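Purine nucleoside phosphorylase (Schistosoma mansoni, PDB 6BHB) probably catalyses the reversible phosphorolysis of purine nucleosides such as inosine and guanosine, giving the free purine base and ribose 1-phosphate. Local coordinates at residues A[35-40]-A[114-119]; A[121-126]-A[215-220]; A[200-205]-A[219-224]; A[240-245]-A[263-268]. All coordinates share one frame; numbering follows the deposited sequence.

The four contacts illustrate how a binding pocket can be assembled from strand ends of one sheet and the loops beside them: each includes a residue that touches the bound 2-aminopyrimidin-5-ol. Contacts 1 and 4 have centres about 9 Å apart and lie on the neighbouring strands 112-121 and 236-246, joined by the bond between Asn117 O and Leu242 N (2.8 Å). Contacts 2 and 3 share Val219 and Gly220 of strand 218-220, with centres about 12 Å apart. Gly121 N, 2.7 Å from Asn245 O, ties contact 2 to contact 4, whose Asn245 binds the ligand amine. Asn117 ND2, 2.7 Å from Thr223 OG1, connects contact 1 with contact 3.

Contact 1. Residues A[35-40]-A[114-119]; sequences SGLGKL and LITNLA. With DS1 (2-aminopyrimidin-5-ol), chain J; DMS (dimethyl sulfoxide), chain H.
Beside the place where Leu37 meets Thr116 and Leu118, the flat group at hand is the ring of the bound 2-aminopyrimidin-5-ol: Ala119 C lies over it, 3.7 Å from ligand atom C, while Leu118 O comes within 3.8 Å of ligand C3. The other flat group, the Asn117 amide, turns away from the loop and is gripped at both ends, OD1 by Ser241 OG and ND2 by Thr223 OG1. No hydrogen bond crosses the contact; it rests on the Leu37 side chain. Leu37 carries CG beside its backbone N (chi1 -53°), which points CD1 at the strand, 3.8 Å from Thr116 OG1 and 4.5 Å from Leu118 CG. The Thr116 hydroxyl takes its polar partner elsewhere, accepting from Gly34 N. A dimethyl sulfoxide molecule sits at the loop–strand junction, its oxygen receiving a bond from Leu118 N (3.0 Å, 150°) and its sulfur 3.7 Å from Asn117 CB. The Ser-Gly-rich loop is consistent with the phosphate-site loop of this family. It follows strand 29-31, which pairs in parallel with strand 112-121. Helix 259-283 packs alongside through Leu273 on Leu37 and Phe277 on Thr116, while Leu242 of strand 236-246 meets Leu118.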
loop_
_atom_site.group_PDB
_atom_site.type_symbol
_atom_site.label_atom_id
_atom_site.label_comp_id
_atom_site.label_asym_id
_atom_site.label_seq_id
_atom_site.Cartn_x
_atom_site.Cartn_y
_atom_site.Cartn_z
ATOM N N SER A 35 -5.328 21.987 -9.510
ATOM C CA SER A 35 -6.417 22.081 -10.474
ATOM C C SER A 35 -7.227 23.349 -10.232
ATOM O O SER A 35 -7.635 23.635 -9.102
ATOM C CB SER A 35 -7.316 20.849 -10.380
ATOM O OG SER A 35 -7.995 20.801 -9.138
ATOM N N GLY A 36 -7.464 24.109 -11.301
ATOM C CA GLY A 36 -8.157 25.376 -11.203
ATOM C C GLY A 36 -7.332 26.512 -10.640
ATOM O O GLY A 36 -7.871 27.609 -10.448
ATOM N N LEU A 37 -6.040 26.290 -10.378
ATOM C CA LEU A 37 -5.177 27.278 -9.740
ATOM C C LEU A 37 -4.020 27.703 -10.637
ATOM O O LEU A 37 -2.984 28.150 -10.134
ATOM C CB LEU A 37 -4.630 26.723 -8.424
ATOM C CG LEU A 37 -5.658 26.173 -7.436
ATOM C CD1 LEU A 37 -4.959 25.404 -6.323
ATOM C CD2 LEU A 37 -6.511 27.296 -6.864
ATOM N N GLY A 38 -4.167 27.576 -11.952
ATOM C CA GLY A 38 -3.083 27.822 -12.879
ATOM C C GLY A 38 -3.087 29.170 -13.566
ATOM O O GLY A 38 -2.363 29.340 -14.554
ATOM N N LYS A 39 -3.861 30.142 -13.076
ATOM C CA LYS A 39 -3.980 31.416 -13.782
ATOM C C LYS A 39 -2.640 32.137 -13.873
ATOM O O LYS A 39 -2.355 32.802 -14.877
ATOM C CB LYS A 39 -5.013 32.310 -13.097
ATOM C CG LYS A 39 -5.154 33.673 -13.763
ATOM C CD LYS A 39 -6.366 34.437 -13.264
ATOM C CE LYS A 39 -6.578 35.713 -14.068
ATOM N NZ LYS A 39 -5.357 36.568 -14.116
ATOM N N LEU A 40 -1.809 32.034 -12.832
ATOM C CA LEU A 40 -0.522 32.728 -12.847
ATOM C C LEU A 40 0.305 32.347 -14.067
ATOM O O LEU A 40 1.130 33.143 -14.531
ATOM C CB LEU A 40 0.261 32.424 -11.568
ATOM C CG LEU A 40 1.650 33.064 -11.465
ATOM C CD1 LEU A 40 1.561 34.586 -11.475
ATOM C CD2 LEU A 40 2.373 32.582 -10.218
ATOM N N LEU A 114 7.808 25.461 -6.035
ATOM C CA LEU A 114 6.590 25.911 -5.369
ATOM C C LEU A 114 5.408 25.093 -5.874
ATOM O O LEU A 114 5.235 24.934 -7.087
ATOM C CB LEU A 114 6.345 27.402 -5.626
ATOM C CG LEU A 114 7.525 28.347 -5.374
ATOM C CD1 LEU A 114 7.147 29.779 -5.724
ATOM C CD2 LEU A 114 7.998 28.257 -3.931
ATOM N N ILE A 115 4.589 24.590 -4.948
ATOM C CA ILE A 115 3.529 23.639 -5.265
ATOM C C ILE A 115 2.244 24.049 -4.555
ATOM O O ILE A 115 2.268 24.458 -3.389
ATOM C CB ILE A 115 3.923 22.201 -4.861
ATOM C CG1 ILE A 115 5.285 21.829 -5.458
ATOM C CG2 ILE A 115 2.858 21.213 -5.315
ATOM C CD1 ILE A 115 5.826 20.495 -4.989
ATOM N N THR A 116 1.118 23.919 -5.260
ATOM C CA THR A 116 -0.206 24.116 -4.684
ATOM C C THR A 116 -1.083 22.915 -5.019
ATOM O O THR A 116 -0.883 22.246 -6.038
ATOM C CB THR A 116 -0.880 25.402 -5.203
ATOM O OG1 THR A 116 -1.122 25.292 -6.611
ATOM C CG2 THR A 116 -0.007 26.615 -4.939
ATOM N N ASN A 117 -2.054 22.640 -4.150
ATOM C CA ASN A 117 -2.986 21.543 -4.369
ATOM C C ASN A 117 -4.292 21.841 -3.644
ATOM O O ASN A 117 -4.387 22.777 -2.847
ATOM C CB ASN A 117 -2.397 20.202 -3.905
ATOM C CG ASN A 117 -2.161 20.145 -2.401
ATOM O OD1 ASN A 117 -3.031 20.496 -1.603
ATOM N ND2 ASN A 117 -0.974 19.697 -2.009
ATOM N N LEU A 118 -5.304 21.032 -3.945
ATOM C CA LEU A 118 -6.575 21.036 -3.233
ATOM C C LEU A 118 -6.657 19.792 -2.360
ATOM O O LEU A 118 -6.249 18.705 -2.779
ATOM C CB LEU A 118 -7.753 21.070 -4.207
ATOM C CG LEU A 118 -7.986 22.405 -4.915
ATOM C CD1 LEU A 118 -8.171 22.196 -6.406
ATOM C CD2 LEU A 118 -9.190 23.113 -4.322
ATOM N N ALA A 119 -7.190 19.949 -1.150
ATOM C CA ALA A 119 -7.175 18.864 -0.179
ATOM C C ALA A 119 -8.391 18.969 0.728
ATOM O O ALA A 119 -9.066 19.999 0.788
ATOM C CB ALA A 119 -5.888 18.880 0.651
HETATM C C3 DS1 J . -9.105 16.272 -2.511
HETATM C C2 DS1 J . -9.157 15.186 -1.703
HETATM C C1 DS1 J . -10.070 15.138 -0.697
HETATM O O DS1 J . -8.254 14.128 -1.910
HETATM N N1 DS1 J . -10.911 16.145 -0.518
HETATM N N2 DS1 J . -9.946 17.275 -2.329
HETATM C C DS1 J . -10.859 17.228 -1.332
HETATM N N DS1 J . -11.782 18.336 -1.137
HETATM S S DMS H . -4.324 18.963 -6.775
HETATM O O DMS H . -5.551 19.811 -6.705
HETATM C C1 DMS H . -4.733 17.240 -6.387
HETATM C C2 DMS H . -3.836 18.754 -8.508
#

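Contact 2. Residues A[121-126]-A[215-220]; sequences GINRKL and GCDVVG. With DS1 (2-aminopyrimidin-5-ol), chain J.
A single antiparallel bridge, followed on one of its two chain segments by a type I turn, is the element here: Gly121, at the end of strand 112-121, faces Val218 as a non-hydrogen-bonded pair, and just beyond it the turn runs from Asn123 to Leu126. Ile122 and Asn123 both give their backbone N-H to one carbonyl, Asp217 O, at N to O distances of 2.9 Å and 3.2 Å. The two donors come from the same face of that carbonyl's plane, the first well above it. Asn123 also works through its side chain, which lies beside that of Asp217 and points the same way. Its ND2 reaches Asp217 OD1 at 3.0 Å in an almost straight bond (171°), with the acceptor in the amide plane. The opposite end of the amide, OD1, accepts from Lys125 N at 2.7 Å, an Asx turn, so both ends of the group are held and its rotation is fixed. The second carboxylate oxygen of Asp217, OD2, accepts from Val193 N. Apolar contacts flank these bonds: Leu126 CD1 meets Val218 CG1 at 3.6 Å, the two side chains crossing at about a right angle, and Ile122 CD1 lies 4.1 Å from Val219 CG1. Helix 205-213 covers Ile122 through Ser208 and Leu212, strand 131-139 packs on Leu126 and Val218 through Val132, and strand 189-196 pairs in parallel with strand 218-220.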
loop_
_atom_site.group_PDB
_atom_site.type_symbol
_atom_site.label_atom_id
_atom_site.label_comp_id
_atom_site.label_asym_id
_atom_site.label_seq_id
_atom_site.Cartn_x
_atom_site.Cartn_y
_atom_site.Cartn_z
ATOM N N GLY A 121 -10.021 18.808 4.638
ATOM C CA GLY A 121 -9.648 19.167 5.992
ATOM C C GLY A 121 -9.990 18.072 6.983
ATOM O O GLY A 121 -11.120 17.576 7.011
ATOM N N ILE A 122 -9.005 17.699 7.796
ATOM C CA ILE A 122 -9.186 16.748 8.888
ATOM C C ILE A 122 -9.195 17.458 10.237
ATOM O O ILE A 122 -10.073 17.222 11.068
ATOM C CB ILE A 122 -8.098 15.650 8.852
ATOM C CG1 ILE A 122 -8.129 14.887 7.520
ATOM C CG2 ILE A 122 -8.258 14.687 10.026
ATOM C CD1 ILE A 122 -9.406 14.094 7.266
ATOM N N ASN A 123 -8.216 18.328 10.473
ATOM C CA ASN A 123 -8.176 19.103 11.705
ATOM C C ASN A 123 -9.445 19.936 11.840
ATOM O O ASN A 123 -9.912 20.550 10.876
ATOM C CB ASN A 123 -6.938 20.002 11.718
ATOM C CG ASN A 123 -6.754 20.730 13.038
ATOM O OD1 ASN A 123 -7.687 21.333 13.567
ATOM N ND2 ASN A 123 -5.541 20.672 13.576
ATOM N N ARG A 124 -10.008 19.957 13.050
ATOM C CA ARG A 124 -11.292 20.617 13.258
ATOM C C ARG A 124 -11.197 22.134 13.150
ATOM O O ARG A 124 -12.227 22.791 12.966
ATOM C CB ARG A 124 -11.868 20.227 14.619
ATOM C CG ARG A 124 -12.418 18.812 14.663
ATOM C CD ARG A 124 -13.049 18.496 16.009
ATOM N NE ARG A 124 -13.464 17.099 16.105
ATOM C CZ ARG A 124 -14.632 16.623 15.678
ATOM N NH1 ARG A 124 -15.524 17.427 15.115
ATOM N NH2 ARG A 124 -14.907 15.332 15.813
ATOM N N LYS A 125 -10.000 22.704 13.258
ATOM C CA LYS A 125 -9.834 24.146 13.118
ATOM C C LYS A 125 -9.828 24.603 11.664
ATOM O O LYS A 125 -9.720 25.809 11.414
ATOM C CB LYS A 125 -8.537 24.591 13.800
ATOM N N LEU A 126 -9.948 23.684 10.709
ATOM C CA LEU A 126 -9.879 24.008 9.293
ATOM C C LEU A 126 -11.279 24.089 8.697
ATOM O O LEU A 126 -12.136 23.244 8.975
ATOM C CB LEU A 126 -9.051 22.966 8.540
ATOM C CG LEU A 126 -7.565 22.907 8.902
ATOM C CD1 LEU A 126 -6.885 21.753 8.183
ATOM C CD2 LEU A 126 -6.869 24.221 8.570
ATOM N N GLY A 215 -3.285 11.933 13.677
ATOM C CA GLY A 215 -2.619 13.218 13.698
ATOM C C GLY A 215 -2.473 13.896 12.355
ATOM O O GLY A 215 -1.608 14.768 12.212
ATOM N N CYS A 216 -3.282 13.526 11.366
ATOM C CA CYS A 216 -3.256 14.178 10.064
ATOM C C CYS A 216 -4.131 15.423 10.089
ATOM O O CYS A 216 -5.216 15.421 10.678
ATOM C CB CYS A 216 -3.738 13.224 8.971
ATOM S SG CYS A 216 -2.781 11.701 8.842
ATOM N N ASP A 217 -3.654 16.488 9.444
ATOM C CA ASP A 217 -4.401 17.737 9.357
ATOM C C ASP A 217 -5.152 17.900 8.043
ATOM O O ASP A 217 -6.229 18.507 8.034
ATOM C CB ASP A 217 -3.460 18.934 9.546
ATOM C CG ASP A 217 -2.808 18.951 10.914
ATOM O OD1 ASP A 217 -3.530 19.150 11.916
ATOM O OD2 ASP A 217 -1.573 18.776 10.991
ATOM N N VAL A 218 -4.614 17.387 6.935
ATOM C CA VAL A 218 -5.272 17.459 5.635
ATOM C C VAL A 218 -4.956 16.178 4.874
ATOM O O VAL A 218 -4.025 15.446 5.212
ATOM C CB VAL A 218 -4.835 18.702 4.816
ATOM C CG1 VAL A 218 -4.980 19.976 5.643
ATOM C CG2 VAL A 218 -3.405 18.560 4.313
ATOM N N VAL A 219 -5.739 15.911 3.827
ATOM C CA VAL A 219 -5.562 14.722 2.998
ATOM C C VAL A 219 -5.776 15.092 1.536
ATOM O O VAL A 219 -6.709 15.830 1.198
ATOM C CB VAL A 219 -6.522 13.586 3.423
ATOM C CG1 VAL A 219 -7.972 14.061 3.417
ATOM C CG2 VAL A 219 -6.344 12.368 2.527
ATOM N N GLY A 220 -4.914 14.564 0.665
ATOM C CA GLY A 220 -5.011 14.807 -0.760
ATOM C C GLY A 220 -4.378 13.678 -1.548
ATOM O O GLY A 220 -3.850 12.719 -0.979
HETATM C C3 DS1 J . -9.105 16.272 -2.511
HETATM C C2 DS1 J . -9.157 15.186 -1.703
HETATM C C1 DS1 J . -10.070 15.138 -0.697
HETATM O O DS1 J . -8.254 14.128 -1.910
HETATM N N1 DS1 J . -10.911 16.145 -0.518
HETATM N N2 DS1 J . -9.946 17.275 -2.329
HETATM C C DS1 J . -10.859 17.228 -1.332
HETATM N N DS1 J . -11.782 18.336 -1.137
#

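Contact 3. Residues A[200-205]-A[219-224]; sequences PTYESP and VGMSTV. With DS1 (2-aminopyrimidin-5-ol), chain J; DMS (dimethyl sulfoxide), chain C.
Met221 reaches Pro200 and Thr201 because its CG stands beside the backbone N (chi1 -50°) and the chain then runs extended to its methyl. That methyl, CE, ends 3.3 Å from Pro200 O and 3.4 Å from Thr201 O, and it approaches the Tyr202 ring obliquely, 4.0 Å from CD1. Glu203 is bent instead: CG sits between the backbone N and the carbonyl carbon, and the chain turns sharply at chi2 (-83°). The bend brings the carboxylate against Val219, its CD 3.6 Å from Val219 CG1, while OE1 comes to 3.0 Å from C1 of the bound 2-aminopyrimidin-5-ol. OE2 is taken up by Ser247 OG, a second-shell bond that steadies the group next to the ligand. Tyr202 turns its edge to the same ligand, CD1 lying 3.6 Å from ligand C1, and its hydroxyl donates to a dimethyl sulfoxide oxygen at 2.6 Å. On the opposing segment Met221 CG lies 3.5 Å from the ligand O. Ligand and solvent molecule thus occupy a pocket between the two segments, consistent with the base and ribose sites of this family, in which a glutamate and an asparagine commonly bind the base. Phe161 of a second subunit packs on both Tyr202 and Met221, bringing the pocket to the interface between subunits. Within the chain, residues 200-204 belong to the loop that joins strand 189-196 to helix 205-213, whose Ser208 touches Glu203 and whose Leu211 touches Val219, while Tyr202 also rests on Val262 of helix 259-283.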
loop_
_atom_site.group_PDB
_atom_site.type_symbol
_atom_site.label_atom_id
_atom_site.label_comp_id
_atom_site.label_asym_id
_atom_site.label_seq_id
_atom_site.Cartn_x
_atom_site.Cartn_y
_atom_site.Cartn_z
ATOM N N PRO A 200 -8.278 7.152 -6.741
ATOM C CA PRO A 200 -8.956 8.431 -6.983
ATOM C C PRO A 200 -10.259 8.640 -6.202
ATOM O O PRO A 200 -10.872 9.702 -6.332
ATOM C CB PRO A 200 -9.247 8.371 -8.480
ATOM C CG PRO A 200 -9.527 6.929 -8.721
ATOM C CD PRO A 200 -8.634 6.159 -7.771
ATOM N N THR A 201 -10.694 7.647 -5.428
ATOM C CA THR A 201 -11.860 7.837 -4.576
ATOM C C THR A 201 -11.532 8.827 -3.467
ATOM O O THR A 201 -10.453 8.781 -2.873
ATOM C CB THR A 201 -12.312 6.510 -3.959
ATOM O OG1 THR A 201 -11.281 5.999 -3.104
ATOM C CG2 THR A 201 -12.630 5.477 -5.030
ATOM N N TYR A 202 -12.466 9.734 -3.191
ATOM C CA TYR A 202 -12.311 10.600 -2.034
ATOM C C TYR A 202 -12.243 9.752 -0.769
ATOM O O TYR A 202 -12.765 8.635 -0.717
ATOM C CB TYR A 202 -13.467 11.599 -1.943
ATOM C CG TYR A 202 -13.431 12.687 -2.997
ATOM C CD1 TYR A 202 -12.455 13.675 -2.967
ATOM C CD2 TYR A 202 -14.378 12.733 -4.011
ATOM C CE1 TYR A 202 -12.416 14.672 -3.923
ATOM C CE2 TYR A 202 -14.349 13.727 -4.972
ATOM C CZ TYR A 202 -13.365 14.695 -4.922
ATOM O OH TYR A 202 -13.332 15.685 -5.877
ATOM N N GLU A 203 -11.575 10.282 0.254
ATOM C CA GLU A 203 -11.492 9.574 1.524
ATOM C C GLU A 203 -12.893 9.270 2.043
ATOM O O GLU A 203 -13.772 10.136 2.033
ATOM C CB GLU A 203 -10.706 10.398 2.550
ATOM C CG GLU A 203 -11.337 11.733 2.969
ATOM C CD GLU A 203 -11.042 12.863 2.000
ATOM O OE1 GLU A 203 -10.399 12.603 0.964
ATOM O OE2 GLU A 203 -11.448 14.013 2.278
ATOM N N SER A 204 -13.107 8.031 2.483
ATOM C CA SER A 204 -14.402 7.653 3.020
ATOM C C SER A 204 -14.604 8.280 4.397
ATOM O O SER A 204 -13.643 8.709 5.041
ATOM C CB SER A 204 -14.520 6.134 3.117
ATOM O OG SER A 204 -13.672 5.620 4.130
ATOM N N PRO A 205 -15.852 8.346 4.872
ATOM C CA PRO A 205 -16.085 8.926 6.206
ATOM C C PRO A 205 -15.259 8.275 7.303
ATOM O O PRO A 205 -14.736 8.974 8.179
ATOM C CB PRO A 205 -17.588 8.707 6.421
ATOM C CG PRO A 205 -18.160 8.635 5.053
ATOM C CD PRO A 205 -17.111 7.968 4.208
ATOM N N VAL A 219 -5.739 15.911 3.827
ATOM C CA VAL A 219 -5.562 14.722 2.998
ATOM C C VAL A 219 -5.776 15.092 1.536
ATOM O O VAL A 219 -6.709 15.830 1.198
ATOM C CB VAL A 219 -6.522 13.586 3.423
ATOM C CG1 VAL A 219 -7.972 14.061 3.417
ATOM C CG2 VAL A 219 -6.344 12.368 2.527
ATOM N N GLY A 220 -4.914 14.564 0.665
ATOM C CA GLY A 220 -5.011 14.807 -0.760
ATOM C C GLY A 220 -4.378 13.678 -1.548
ATOM O O GLY A 220 -3.850 12.719 -0.979
ATOM N N MET A 221 -4.422 13.807 -2.881
ATOM C CA MET A 221 -3.994 12.742 -3.787
ATOM C C MET A 221 -2.779 13.119 -4.633
ATOM O O MET A 221 -2.577 12.530 -5.701
ATOM C CB MET A 221 -5.141 12.338 -4.722
ATOM C CG MET A 221 -6.471 12.046 -4.046
ATOM S SD MET A 221 -7.778 11.734 -5.255
ATOM C CE MET A 221 -9.214 11.639 -4.189
ATOM N N SER A 222 -1.966 14.079 -4.202
ATOM C CA SER A 222 -0.838 14.520 -5.021
ATOM C C SER A 222 0.277 15.037 -4.117
ATOM O O SER A 222 0.286 14.792 -2.908
ATOM C CB SER A 222 -1.287 15.596 -6.016
ATOM O OG SER A 222 -1.606 16.803 -5.342
ATOM N N THR A 223 1.241 15.730 -4.732
ATOM C CA THR A 223 2.259 16.526 -4.048
ATOM C C THR A 223 3.392 15.689 -3.460
ATOM O O THR A 223 4.565 15.973 -3.725
ATOM C CB THR A 223 1.611 17.386 -2.954
ATOM O OG1 THR A 223 0.643 18.260 -3.550
ATOM C CG2 THR A 223 2.654 18.240 -2.237
ATOM N N VAL A 224 3.073 14.667 -2.660
ATOM C CA VAL A 224 4.124 13.907 -1.972
ATOM C C VAL A 224 5.099 13.279 -2.957
ATOM O O VAL A 224 6.312 13.307 -2.698
ATOM C CB VAL A 224 3.503 12.894 -1.008
ATOM C CG1 VAL A 224 4.524 11.840 -0.570
ATOM C CG2 VAL A 224 2.948 13.613 0.213
HETATM C C3 DS1 J . -9.105 16.272 -2.511
HETATM C C2 DS1 J . -9.157 15.186 -1.703
HETATM C C1 DS1 J . -10.070 15.138 -0.697
HETATM O O DS1 J . -8.254 14.128 -1.910
HETATM N N1 DS1 J . -10.911 16.145 -0.518
HETATM N N2 DS1 J . -9.946 17.275 -2.329
HETATM C C DS1 J . -10.859 17.228 -1.332
HETATM N N DS1 J . -11.782 18.336 -1.137
HETATM S S DMS C . -9.650 16.647 -6.877
HETATM O O DMS C . -11.040 16.863 -6.367
HETATM C C1 DMS C . -8.550 17.917 -6.195
HETATM C C2 DMS C . -8.935 15.172 -6.101
#

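Contact 4. Residues A[240-245]-A[263-268]; sequences VSLIAN and LAVAEK. With DS1 (2-aminopyrimidin-5-ol), chain J.
Strand 240-245 and helix 263-268 approach to 8.3 Å between their axes, with chain directions 132° apart, and come nearest at Ala244 and Val265, whose CA atoms are 5.9 Å apart. This is a helix laid on the face of a sheet, and Val265 is its main point of contact. With CG1 anti to the backbone N (chi1 177°), its two methyls fork over the strand backbone, CG1 to Ile243 O at 3.7 Å and CG2 to Ala244 O at 3.8 Å. Leu242 reaches the other way: its CD2 rests against the helix backbone, 3.9 Å from Ala266 CA. At the end of the strand the contact passes into the ligand site. Ala244 CB lies 3.3 Å from the amine N of the bound 2-aminopyrimidin-5-ol, and that amine donates to Asn245 OD1 in a nearly straight bond of 2.8 Å (168°). Asn245 ND2 is bonded to Asp250 OD2, a bond consistent with the amide being oriented with its oxygen toward the ligand, as expected of the base-binding asparagine of this family. Strand 236-246 runs between strands 112-121 and 131-139; Leu242 also packs on Phe131 of the latter, and Leu118 of the former touches Ala266 of the helix.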
loop_
_atom_site.group_PDB
_atom_site.type_symbol
_atom_site.label_atom_id
_atom_site.label_comp_id
_atom_site.label_asym_id
_atom_site.label_seq_id
_atom_site.Cartn_x
_atom_site.Cartn_y
_atom_site.Cartn_z
ATOM N N VAL A 240 1.561 24.316 -0.438
ATOM C CA VAL A 240 0.399 24.919 0.206
ATOM C C VAL A 240 -0.856 24.215 -0.292
ATOM O O VAL A 240 -1.033 24.036 -1.503
ATOM C CB VAL A 240 0.308 26.432 -0.074
ATOM C CG1 VAL A 240 -0.875 27.045 0.668
ATOM C CG2 VAL A 240 1.604 27.128 0.316
ATOM N N SER A 241 -1.725 23.826 0.636
ATOM C CA SER A 241 -2.995 23.194 0.309
ATOM C C SER A 241 -4.138 24.189 0.470
ATOM O O SER A 241 -4.155 24.985 1.413
ATOM C CB SER A 241 -3.247 21.977 1.203
ATOM O OG SER A 241 -2.353 20.920 0.905
ATOM N N LEU A 242 -5.085 24.144 -0.463
ATOM C CA LEU A 242 -6.342 24.873 -0.353
ATOM C C LEU A 242 -7.416 23.900 0.121
ATOM O O LEU A 242 -7.635 22.860 -0.507
ATOM C CB LEU A 242 -6.731 25.502 -1.690
ATOM C CG LEU A 242 -8.142 26.090 -1.784
ATOM C CD1 LEU A 242 -8.364 27.160 -0.724
ATOM C CD2 LEU A 242 -8.385 26.657 -3.174
ATOM N N ILE A 243 -8.076 24.236 1.225
ATOM C CA ILE A 243 -9.060 23.348 1.839
ATOM C C ILE A 243 -10.406 23.542 1.152
ATOM O O ILE A 243 -10.958 24.647 1.140
ATOM C CB ILE A 243 -9.169 23.610 3.349
ATOM C CG1 ILE A 243 -7.794 23.491 4.016
ATOM C CG2 ILE A 243 -10.167 22.654 3.991
ATOM C CD1 ILE A 243 -7.109 22.150 3.822
ATOM N N ALA A 244 -10.949 22.458 0.593
ATOM C CA ALA A 244 -12.250 22.509 -0.061
ATOM C C ALA A 244 -13.399 22.117 0.857
ATOM O O ALA A 244 -14.549 22.454 0.558
ATOM C CB ALA A 244 -12.259 21.595 -1.288
ATOM N N ASN A 245 -13.125 21.412 1.951
ATOM C CA ASN A 245 -14.164 20.969 2.874
ATOM C C ASN A 245 -13.480 20.398 4.107
ATOM O O ASN A 245 -12.276 20.127 4.101
ATOM C CB ASN A 245 -15.081 19.923 2.232
ATOM C CG ASN A 245 -14.358 18.621 1.936
ATOM O OD1 ASN A 245 -13.511 18.555 1.047
ATOM N ND2 ASN A 245 -14.692 17.575 2.683
ATOM N N LEU A 263 -13.992 22.387 -7.282
ATOM C CA LEU A 263 -13.593 23.413 -8.239
ATOM C C LEU A 263 -14.232 24.761 -7.930
ATOM O O LEU A 263 -13.661 25.805 -8.265
ATOM C CB LEU A 263 -13.949 22.972 -9.659
ATOM C CG LEU A 263 -13.199 21.755 -10.209
ATOM C CD1 LEU A 263 -13.693 21.415 -11.607
ATOM C CD2 LEU A 263 -11.694 21.988 -10.225
ATOM N N ALA A 264 -15.411 24.765 -7.304
ATOM C CA ALA A 264 -16.037 26.029 -6.927
ATOM C C ALA A 264 -15.204 26.765 -5.884
ATOM O O ALA A 264 -15.024 27.985 -5.970
ATOM C CB ALA A 264 -17.451 25.780 -6.404
ATOM N N VAL A 265 -14.689 26.038 -4.889
ATOM C CA VAL A 265 -13.811 26.654 -3.897
ATOM C C VAL A 265 -12.536 27.156 -4.562
ATOM O O VAL A 265 -12.024 28.231 -4.225
ATOM C CB VAL A 265 -13.504 25.658 -2.762
ATOM C CG1 VAL A 265 -12.523 26.259 -1.762
ATOM C CG2 VAL A 265 -14.789 25.239 -2.056
ATOM N N ALA A 266 -11.999 26.385 -5.510
ATOM C CA ALA A 266 -10.802 26.819 -6.225
ATOM C C ALA A 266 -11.041 28.148 -6.929
ATOM O O ALA A 266 -10.201 29.054 -6.865
ATOM C CB ALA A 266 -10.375 25.751 -7.231
ATOM N N GLU A 267 -12.186 28.287 -7.600
ATOM C CA GLU A 267 -12.492 29.536 -8.289
ATOM C C GLU A 267 -12.583 30.698 -7.307
ATOM O O GLU A 267 -12.170 31.820 -7.621
ATOM C CB GLU A 267 -13.794 29.391 -9.077
ATOM C CG GLU A 267 -14.286 30.679 -9.719
ATOM C CD GLU A 267 -13.221 31.359 -10.559
ATOM O OE1 GLU A 267 -12.406 30.641 -11.179
ATOM O OE2 GLU A 267 -13.192 32.607 -10.593
ATOM N N LYS A 268 -13.117 30.448 -6.109
ATOM C CA LYS A 268 -13.319 31.519 -5.138
ATOM C C LYS A 268 -12.009 32.047 -4.567
ATOM O O LYS A 268 -11.970 33.190 -4.099
ATOM C CB LYS A 268 -14.221 31.029 -4.001
ATOM C CG LYS A 268 -14.658 32.123 -3.035
ATOM C CD LYS A 268 -15.480 31.568 -1.876
ATOM C CE LYS A 268 -16.953 31.939 -1.996
ATOM N NZ LYS A 268 -17.707 31.651 -0.742
HETATM C C3 DS1 J . -9.105 16.272 -2.511
HETATM C C2 DS1 J . -9.157 15.186 -1.703
HETATM C C1 DS1 J . -10.070 15.138 -0.697
HETATM O O DS1 J . -8.254 14.128 -1.910
HETATM N N1 DS1 J . -10.911 16.145 -0.518
HETATM N N2 DS1 J . -9.946 17.275 -2.329
HETATM C C DS1 J . -10.859 17.228 -1.332
HETATM N N DS1 J . -11.782 18.336 -1.137
#